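Local structure of Ral guanine nucleotide dissociation stimulator-like 2 (Mus musculus, 4JGW) at residues D22-T27 with L56-R61; R50-T55 with N415-R420. The protein probably acts as a guanine nucleotide exchange factor for small G proteins and associates in vitro with GTP-bound Rap1A and H-Ras. All blocks are in the same frame, centred on the assembly; numbering follows the deposited sequence.

Contact 1: residues D22-T27 with L56-R61; sequences DGATFT and LEALVR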
loop_
_atom_site.group_PDB
_atom_site.type_symbol
_atom_site.label_atom_id
_atom_site.label_comp_id
_atom_site.label_asym_id
_atom_site.label_seq_id
_atom_site.Cartn_x
_atom_site.Cartn_y
_atom_site.Cartn_z
ATOM N N ASP A 22 8.167 -7.881 32.742
ATOM C CA ASP A 22 6.809 -8.163 33.235
ATOM C C ASP A 22 5.972 -9.014 32.273
ATOM O O ASP A 22 5.641 -10.164 32.580
ATOM C CB ASP A 22 6.083 -6.857 33.597
ATOM C CG ASP A 22 4.717 -7.091 34.239
ATOM O OD1 ASP A 22 4.526 -8.122 34.924
ATOM O OD2 ASP A 22 3.832 -6.227 34.067
ATOM N N GLY A 23 5.649 -8.449 31.111
ATOM C CA GLY A 23 4.878 -9.160 30.096
ATOM C C GLY A 23 5.428 -8.982 28.692
ATOM O O GLY A 23 4.662 -8.830 27.741
ATOM N N ALA A 24 6.754 -9.013 28.566
ATOM C CA ALA A 24 7.430 -8.797 27.286
ATOM C C ALA A 24 8.795 -9.481 27.215
ATOM O O ALA A 24 9.441 -9.710 28.238
ATOM C CB ALA A 24 7.570 -7.302 27.003
ATOM N N THR A 25 9.221 -9.796 25.995
ATOM C CA THR A 25 10.541 -10.369 25.736
ATOM C C THR A 25 11.344 -9.435 24.828
ATOM O O THR A 25 10.865 -9.010 23.774
ATOM C CB THR A 25 10.431 -11.779 25.107
ATOM O OG1 THR A 25 9.724 -12.646 26.002
ATOM C CG2 THR A 25 11.809 -12.372 24.829
ATOM N N PHE A 26 12.564 -9.122 25.254
ATOM C CA PHE A 26 13.444 -8.216 24.526
ATOM C C PHE A 26 14.697 -8.939 24.047
ATOM O O PHE A 26 15.118 -9.932 24.642
ATOM C CB PHE A 26 13.847 -7.034 25.418
ATOM C CG PHE A 26 12.700 -6.143 25.812
ATOM C CD1 PHE A 26 11.935 -6.426 26.938
ATOM C CD2 PHE A 26 12.394 -5.012 25.063
ATOM C CE1 PHE A 26 10.876 -5.602 27.305
ATOM C CE2 PHE A 26 11.338 -4.182 25.422
ATOM C CZ PHE A 26 10.578 -4.477 26.545
ATOM N N THR A 27 15.283 -8.437 22.962
ATOM C CA THR A 27 16.587 -8.896 22.502
ATOM C C THR A 27 17.577 -7.736 22.548
ATOM O O THR A 27 17.385 -6.709 21.890
ATOM C CB THR A 27 16.523 -9.494 21.077
ATOM O OG1 THR A 27 15.639 -10.620 21.072
ATOM C CG2 THR A 27 17.899 -9.955 20.616
ATOM N N LEU A 56 -0.397 -6.527 25.002
ATOM C CA LEU A 56 -0.813 -5.227 24.489
ATOM C C LEU A 56 -0.451 -4.103 25.464
ATOM O O LEU A 56 -0.071 -3.004 25.048
ATOM C CB LEU A 56 -2.315 -5.239 24.190
ATOM C CG LEU A 56 -2.897 -4.213 23.213
ATOM C CD1 LEU A 56 -2.134 -4.164 21.891
ATOM C CD2 LEU A 56 -4.370 -4.514 22.969
ATOM N N GLU A 57 -0.556 -4.399 26.759
ATOM C CA GLU A 57 -0.182 -3.465 27.819
ATOM C C GLU A 57 1.331 -3.223 27.846
ATOM O O GLU A 57 1.784 -2.099 28.088
ATOM C CB GLU A 57 -0.656 -3.985 29.184
ATOM C CG GLU A 57 -2.174 -3.923 29.418
ATOM C CD GLU A 57 -2.963 -5.005 28.677
ATOM O OE1 GLU A 57 -2.355 -5.981 28.179
ATOM O OE2 GLU A 57 -4.205 -4.876 28.597
ATOM N N ALA A 58 2.102 -4.279 27.595
ATOM C CA ALA A 58 3.563 -4.196 27.573
ATOM C C ALA A 58 4.072 -3.447 26.343
ATOM O O ALA A 58 5.098 -2.765 26.404
ATOM C CB ALA A 58 4.178 -5.584 27.643
ATOM N N LEU A 59 3.350 -3.580 25.231
ATOM C CA LEU A 59 3.664 -2.840 24.011
ATOM C C LEU A 59 3.559 -1.336 24.253
ATOM O O LEU A 59 4.400 -0.569 23.784
ATOM C CB LEU A 59 2.747 -3.256 22.852
ATOM C CG LEU A 59 2.743 -4.707 22.350
ATOM C CD1 LEU A 59 1.902 -4.831 21.085
ATOM C CD2 LEU A 59 4.142 -5.247 22.099
ATOM N N VAL A 60 2.532 -0.935 25.002
ATOM C CA VAL A 60 2.288 0.471 25.323
ATOM C C VAL A 60 3.334 1.032 26.296
ATOM O O VAL A 60 3.733 2.193 26.173
ATOM C CB VAL A 60 0.843 0.692 25.850
ATOM C CG1 VAL A 60 0.648 2.113 26.384
ATOM C CG2 VAL A 60 -0.172 0.399 24.747
ATOM N N ARG A 61 3.776 0.207 27.248
ATOM C CA ARG A 61 4.856 0.586 28.168
ATOM C C ARG A 61 6.143 0.875 27.398
ATOM O O ARG A 61 6.810 1.880 27.645
ATOM C CB ARG A 61 5.108 -0.498 29.226
ATOM C CG ARG A 61 4.064 -0.562 30.334
ATOM C CD ARG A 61 4.552 -1.380 31.536
ATOM N NE ARG A 61 4.655 -2.812 31.246
ATOM C CZ ARG A 61 3.663 -3.690 31.386
ATOM N NH1 ARG A 61 2.466 -3.302 31.811
ATOM N NH2 ARG A 61 3.865 -4.968 31.093
#

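Contact 2: residues R50-T55 with N415-R420; sequences RLRAGT and NFDKRR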
loop_
_atom_site.group_PDB
_atom_site.type_symbol
_atom_site.label_atom_id
_atom_site.label_comp_id
_atom_site.label_asym_id
_atom_site.label_seq_id
_atom_site.Cartn_x
_atom_site.Cartn_y
_atom_site.Cartn_z
ATOM N N ARG A 50 15.441 -4.382 21.525
ATOM C CA ARG A 50 14.212 -4.394 20.736
ATOM C C ARG A 50 13.184 -5.394 21.250
ATOM O O ARG A 50 13.508 -6.564 21.487
ATOM C CB ARG A 50 14.520 -4.672 19.261
ATOM C CG ARG A 50 15.543 -3.730 18.648
ATOM C CD ARG A 50 15.528 -3.814 17.138
ATOM N NE ARG A 50 16.564 -2.976 16.540
ATOM C CZ ARG A 50 17.760 -3.414 16.156
ATOM N NH1 ARG A 50 18.090 -4.695 16.301
ATOM N NH2 ARG A 50 18.629 -2.567 15.622
ATOM N N LEU A 51 11.948 -4.924 21.416
ATOM C CA LEU A 51 10.843 -5.782 21.840
ATOM C C LEU A 51 10.534 -6.819 20.762
ATOM O O LEU A 51 10.362 -6.477 19.591
ATOM C CB LEU A 51 9.597 -4.954 22.190
ATOM C CG LEU A 51 8.435 -5.671 22.897
ATOM C CD1 LEU A 51 7.632 -4.719 23.776
ATOM C CD2 LEU A 51 7.519 -6.393 21.914
ATOM N N ARG A 52 10.473 -8.081 21.176
ATOM C CA ARG A 52 10.209 -9.201 20.274
ATOM C C ARG A 52 8.760 -9.669 20.366
ATOM O O ARG A 52 8.123 -9.955 19.352
ATOM C CB ARG A 52 11.150 -10.366 20.588
ATOM C CG ARG A 52 12.570 -10.178 20.084
ATOM C CD ARG A 52 12.703 -10.635 18.641
ATOM N NE ARG A 52 14.067 -11.040 18.320
ATOM C CZ ARG A 52 14.574 -12.243 18.577
ATOM N NH1 ARG A 52 13.832 -13.174 19.166
ATOM N NH2 ARG A 52 15.829 -12.515 18.249
ATOM N N ALA A 53 8.260 -9.757 21.595
ATOM C CA ALA A 53 6.890 -10.175 21.869
ATOM C C ALA A 53 6.459 -9.653 23.228
ATOM O O ALA A 53 7.288 -9.466 24.119
ATOM C CB ALA A 53 6.772 -11.691 21.825
ATOM N N GLY A 54 5.162 -9.416 23.383
ATOM C CA GLY A 54 4.625 -8.944 24.651
ATOM C C GLY A 54 3.133 -8.707 24.612
ATOM O O GLY A 54 2.523 -8.711 23.540
ATOM N N THR A 55 2.547 -8.499 25.789
ATOM C CA THR A 55 1.128 -8.180 25.902
ATOM C C THR A 55 0.863 -6.790 25.340
ATOM O O THR A 55 1.782 -5.972 25.224
ATOM C CB THR A 55 0.632 -8.230 27.367
ATOM O OG1 THR A 55 1.310 -7.235 28.141
ATOM C CG2 THR A 55 0.870 -9.607 27.984
ATOM N N ASN A 415 3.114 -11.532 18.748
ATOM C CA ASN A 415 4.356 -11.754 18.011
ATOM C C ASN A 415 4.715 -10.516 17.189
ATOM O O ASN A 415 4.288 -10.377 16.042
ATOM C CB ASN A 415 4.238 -13.002 17.121
ATOM C CG ASN A 415 5.466 -13.228 16.245
ATOM O OD1 ASN A 415 6.577 -12.826 16.588
ATOM N ND2 ASN A 415 5.262 -13.879 15.106
ATOM N N PHE A 416 5.502 -9.622 17.783
ATOM C CA PHE A 416 5.806 -8.342 17.147
ATOM C C PHE A 416 6.748 -8.458 15.950
ATOM O O PHE A 416 6.742 -7.593 15.076
ATOM C CB PHE A 416 6.320 -7.310 18.156
ATOM C CG PHE A 416 6.111 -5.885 17.718
ATOM C CD1 PHE A 416 4.883 -5.259 17.911
ATOM C CD2 PHE A 416 7.138 -5.172 17.101
ATOM C CE1 PHE A 416 4.679 -3.942 17.501
ATOM C CE2 PHE A 416 6.944 -3.859 16.686
ATOM C CZ PHE A 416 5.713 -3.239 16.889
ATOM N N ASP A 417 7.541 -9.531 15.910
ATOM C CA ASP A 417 8.381 -9.837 14.750
ATOM C C ASP A 417 7.570 -9.786 13.456
ATOM O O ASP A 417 8.015 -9.214 12.460
ATOM C CB ASP A 417 9.037 -11.214 14.898
ATOM C CG ASP A 417 10.193 -11.215 15.887
ATOM O OD1 ASP A 417 10.542 -10.140 16.421
ATOM O OD2 ASP A 417 10.758 -12.301 16.127
ATOM N N LYS A 418 6.377 -10.378 13.491
ATOM C CA LYS A 418 5.443 -10.349 12.365
ATOM C C LYS A 418 5.160 -8.913 11.920
ATOM O O LYS A 418 5.142 -8.621 10.722
ATOM C CB LYS A 418 4.133 -11.059 12.740
ATOM C CG LYS A 418 3.078 -11.056 11.639
ATOM C CD LYS A 418 1.904 -11.962 11.973
ATOM C CE LYS A 418 0.927 -12.017 10.804
ATOM N NZ LYS A 418 -0.056 -13.126 10.931
ATOM N N ARG A 419 4.955 -8.029 12.893
ATOM C CA ARG A 419 4.595 -6.633 12.627
ATOM C C ARG A 419 5.752 -5.825 12.039
ATOM O O ARG A 419 5.530 -4.890 11.264
ATOM C CB ARG A 419 4.049 -5.957 13.892
ATOM C CG ARG A 419 2.898 -6.703 14.570
ATOM C CD ARG A 419 1.756 -6.989 13.602
ATOM N NE ARG A 419 0.847 -8.017 14.106
ATOM C CZ ARG A 419 -0.096 -8.614 13.379
ATOM N NH1 ARG A 419 -0.265 -8.298 12.101
ATOM N NH2 ARG A 419 -0.872 -9.534 13.931
ATOM N N ARG A 420 6.980 -6.189 12.412
ATOM C CA ARG A 420 8.182 -5.564 11.858
ATOM C C ARG A 420 8.337 -5.913 10.385
ATOM O O ARG A 420 8.666 -5.051 9.565
ATOM C CB ARG A 420 9.429 -6.010 12.624
ATOM C CG ARG A 420 9.581 -5.376 13.987
ATOM C CD ARG A 420 10.863 -5.821 14.674
ATOM N NE ARG A 420 10.783 -5.545 16.104
ATOM C CZ ARG A 420 11.181 -4.419 16.683
ATOM N NH1 ARG A 420 11.728 -3.444 15.962
ATOM N NH2 ARG A 420 11.039 -4.274 17.993
HETATM O O HOH W 1 9.561 -7.683 17.285
#

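Contact 1: residues D22-T27 with L56-R61
Asp22 and Arg61 form a salt bridge at the outer end of this contact, with OD2 of Asp22 3.2 Å from NH2 of Arg61. The carboxylate oxygen sits over one face of the guanidinium, far above the plane, where none of the guanidinium hydrogens is directed, and the pair is held by electrostatics and not by a hydrogen bond. The two side chains cross at about a right angle, and their flat groups are inclined by 39°. At the edge of the same guanidinium, near its plane, lies the backbone N of Gly23, 3.9 Å from NH2 of Arg61.

Deeper in, the contact rests on small groups. The methyl CB of Ala58 packs against the carbonyl O of Gly23 at 3.3 Å and also meets the methyl of Ala24, the two CB atoms being 3.9 Å apart. With only a methyl on Ala58 and no side chain on Gly23, the hairpin turn comes close to the helix, the CA atoms of Gly23 and Ala58 lying 5.7 Å apart.

The other face of the guanidinium lies against its own helix, with CA of Ala58 3.5 Å from the plane and offset toward the rim. A bend at chi3 (-70°) sets the direction of NE, and the guanidinium beyond it lies over the preceding turn. Ala58 is fixed in turn by Thr55, the N-cap residue, whose OG1 bonds to N of Ala58; a backbone hydrogen bond also ties Thr55 to Gly23. Beyond the two segments, Leu51 of strand 46-54 touches both Ala24 and Leu59. Asp22 and Gly23 make the turn of the β-hairpin formed by strands 11-21 and 24-33, here packed against the capped first turn of helix 56-63 in the N-terminal Ras-GEF (REM) region.

Contact 2: residues R50-T55 with N415-R420
Arg52 and Phe416 meet where strand 46-54 pairs with the short strand 414-415, the last in a four-stranded antiparallel sheet that joins the REM region to the RasGEF catalytic domain. In the backbone, Ala53 and Asn415 form an antiparallel non-hydrogen-bonded pair, and N of Phe416 gives a weak bond to O of Arg52 (3.1 Å) as helix 416-436 begins.

Apolar contact is slight: CD2 of Leu51 reaches CB of Phe416 at 4.0 Å, the side chains crossing at about a right angle. The ring of Phe416 continues away to meet Phe75.

Among the charged side chains, Arg52 bends at chi2 (-86°), which brings CD to 3.1 Å from OD1 of Asp417; NE stays 4.1 Å from that oxygen, too far for a salt bridge, though the opposite charges may still attract. Arg420, by contrast, runs extended from CG to NE across the side chain of Arg50, and its NH1 forms a salt bridge with Asp72, which also accepts the N-H of Leu51.

Two polar partners meet at O of Leu51. NH2 of Arg420 donates to it at 2.8 Å and 165°, in the carbonyl plane and on a lone pair. A water lies 2.7 Å from the same Leu51 O and 2.8 Å from OD1 of Asp417, and accepts the N-H of Arg420 NE.

Contacts 1 and 2 have their centres about 9 Å apart, and both reach the same sheet. Along the chain their segments alternate: 22-27, 50-55, 56-61, then, some 350 residues later, 415-420. Strands 24-33 and 46-54 are neighbours, probably bonded from Thr25 N to Ala53 O (2.7 Å) and from Thr25 O to Arg52 N (2.8 Å); Arg52 and Ala53 both face Thr25 in a classic β-bulge. Helix 56-63 follows strand 46-54 directly, and CD2 of Leu59 packs on CD2 of Leu51. These links are consistent with the N-terminal hairpin, the REM region and helix 416-436 of the catalytic domain forming one connected unit.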